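PDB 4AK9: cpftsy from Physcomitrella patens, which probably acts as the chloroplast signal recognition particle receptor, a SIMIBI-class GTPase that helps deliver proteins to the thylakoid membrane. Local coordinates for residues Val239-Asp244 with Thr265-Thr270. Residues are numbered along the deposited sequence; the frame is centred on the assembly and turned at random.
Sequences VLLVLD and TGFILT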
loop_
_atom_site.group_PDB
_atom_site.type_symbol
_atom_site.label_atom_id
_atom_site.label_comp_id
_atom_site.label_asym_id
_atom_site.label_seq_id
_atom_site.Cartn_x
_atom_site.Cartn_y
_atom_site.Cartn_z
ATOM N N VAL A 239 -25.334 -6.896 1.301
ATOM C CA VAL A 239 -24.249 -7.537 2.048
ATOM C C VAL A 239 -23.096 -6.506 1.989
ATOM O O VAL A 239 -22.502 -6.230 0.935
ATOM C CB VAL A 239 -23.811 -8.931 1.479
ATOM C CG1 VAL A 239 -22.631 -9.515 2.247
ATOM C CG2 VAL A 239 -24.996 -9.929 1.478
ATOM N N LEU A 240 -22.838 -5.884 3.125
ATOM C CA LEU A 240 -21.909 -4.762 3.168
ATOM C C LEU A 240 -20.623 -5.227 3.828
ATOM O O LEU A 240 -20.610 -5.659 4.979
ATOM C CB LEU A 240 -22.549 -3.592 3.941
ATOM C CG LEU A 240 -23.847 -3.089 3.331
ATOM C CD1 LEU A 240 -24.485 -2.004 4.216
ATOM C CD2 LEU A 240 -23.585 -2.561 1.915
ATOM N N LEU A 241 -19.517 -5.160 3.080
ATOM C CA LEU A 241 -18.211 -5.544 3.604
ATOM C C LEU A 241 -17.459 -4.327 4.214
ATOM O O LEU A 241 -17.215 -3.308 3.536
ATOM C CB LEU A 241 -17.383 -6.200 2.472
ATOM C CG LEU A 241 -15.935 -6.511 2.832
ATOM C CD1 LEU A 241 -15.841 -7.557 3.944
ATOM C CD2 LEU A 241 -15.152 -6.993 1.607
ATOM N N VAL A 242 -17.103 -4.443 5.484
ATOM C CA VAL A 242 -16.476 -3.335 6.194
ATOM C C VAL A 242 -14.973 -3.552 6.109
ATOM O O VAL A 242 -14.474 -4.617 6.465
ATOM C CB VAL A 242 -16.897 -3.290 7.686
ATOM C CG1 VAL A 242 -16.180 -2.097 8.380
ATOM C CG2 VAL A 242 -18.392 -3.158 7.822
ATOM N N LEU A 243 -14.261 -2.565 5.570
ATOM C CA LEU A 243 -12.799 -2.671 5.385
ATOM C C LEU A 243 -12.085 -1.505 6.063
ATOM O O LEU A 243 -12.533 -0.365 5.962
ATOM C CB LEU A 243 -12.480 -2.628 3.896
ATOM C CG LEU A 243 -13.149 -3.748 3.084
ATOM C CD1 LEU A 243 -13.099 -3.388 1.642
ATOM C CD2 LEU A 243 -12.392 -5.048 3.376
ATOM N N ASP A 244 -10.982 -1.792 6.737
ATOM C CA ASP A 244 -10.192 -0.767 7.440
ATOM C C ASP A 244 -9.303 0.038 6.472
ATOM O O ASP A 244 -8.275 -0.463 5.971
ATOM C CB ASP A 244 -9.325 -1.466 8.490
ATOM C CG ASP A 244 -8.598 -0.500 9.406
ATOM O OD1 ASP A 244 -8.356 0.670 8.997
ATOM O OD2 ASP A 244 -8.268 -0.910 10.558
ATOM N N THR A 265 -22.438 -6.628 -1.872
ATOM C CA THR A 265 -23.153 -5.658 -2.693
ATOM C C THR A 265 -22.577 -4.250 -2.539
ATOM O O THR A 265 -22.889 -3.352 -3.338
ATOM C CB THR A 265 -24.654 -5.641 -2.339
ATOM O OG1 THR A 265 -24.816 -5.250 -0.968
ATOM C CG2 THR A 265 -25.230 -7.057 -2.512
ATOM N N GLY A 266 -21.754 -4.039 -1.525
ATOM C CA GLY A 266 -21.172 -2.710 -1.312
ATOM C C GLY A 266 -20.090 -2.747 -0.260
ATOM O O GLY A 266 -20.101 -3.603 0.616
ATOM N N PHE A 267 -19.132 -1.813 -0.357
ATOM C CA PHE A 267 -18.106 -1.693 0.682
ATOM C C PHE A 267 -18.383 -0.506 1.610
ATOM O O PHE A 267 -18.951 0.510 1.197
ATOM C CB PHE A 267 -16.733 -1.456 0.045
ATOM C CG PHE A 267 -16.352 -2.474 -0.983
ATOM C CD1 PHE A 267 -16.169 -3.794 -0.642
ATOM C CD2 PHE A 267 -16.130 -2.080 -2.309
ATOM C CE1 PHE A 267 -15.806 -4.735 -1.596
ATOM C CE2 PHE A 267 -15.754 -3.027 -3.285
ATOM C CZ PHE A 267 -15.575 -4.349 -2.920
ATOM N N ILE A 268 -17.934 -0.655 2.841
ATOM C CA ILE A 268 -17.802 0.433 3.801
ATOM C C ILE A 268 -16.357 0.529 4.239
ATOM O O ILE A 268 -15.785 -0.414 4.823
ATOM C CB ILE A 268 -18.732 0.206 5.019
ATOM C CG1 ILE A 268 -20.180 0.172 4.523
ATOM C CG2 ILE A 268 -18.486 1.350 6.125
ATOM C CD1 ILE A 268 -21.168 -0.301 5.620
ATOM N N LEU A 269 -15.733 1.663 3.917
ATOM C CA LEU A 269 -14.308 1.858 4.217
ATOM C C LEU A 269 -14.192 2.788 5.411
ATOM O O LEU A 269 -14.609 3.943 5.323
ATOM C CB LEU A 269 -13.571 2.469 3.009
ATOM C CG LEU A 269 -13.014 1.389 2.046
ATOM C CD1 LEU A 269 -14.114 0.495 1.442
ATOM C CD2 LEU A 269 -12.200 2.020 0.927
ATOM N N THR A 270 -13.693 2.260 6.512
ATOM C CA THR A 270 -13.637 3.007 7.773
ATOM C C THR A 270 -12.256 3.639 8.019
ATOM O O THR A 270 -11.267 3.290 7.347
ATOM C CB THR A 270 -13.917 2.077 8.971
ATOM O OG1 THR A 270 -12.922 1.052 8.999
ATOM C CG2 THR A 270 -15.299 1.434 8.873
#
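Leu241 and Leu243 of strand 238-244 pair in parallel with strand 266-270 through four backbone bonds: Leu241 N donates to Gly266 O, Ile268 N to Leu241 O, Leu243 N to Ile268 O (2.7 Å) and Thr270 N to Leu243 O. The two strands, joined through helix 251-261, form a beta-alpha-beta unit in the central sheet of the SRP54-type GTPase domain. On the face toward that helix, Leu243 CD1 sits 3.8 Å from Phe267 CD1 and 4.0 Å from Leu269 CD1, while Leu241 CD2 meets the Phe267 ring at its edge, near the ring plane. Helix 280-288 also packs against Phe267 and Leu269. On the other face, Ile268 CG1 lies anti to its carbonyl carbon (chi1 -61°), with the chain extended beyond it (chi2 170°), which brings CD1 to 3.9 Å from Leu240 CB; farther along, Val242 CG1 meets Thr270 CG2 at 3.7 Å. Where the pairing begins, Thr265 N donates to Val239 O, and Thr265 OG1 accepts from Val239 N at 2.9 Å and is hydrogen-bonded to Glu238 OE1. A valine in place of Thr265 would probably leave Val239 N and the Glu238 carboxylate without this shared partner. Gly266 N adds a weak, 3.4 Å bond to Val239 O.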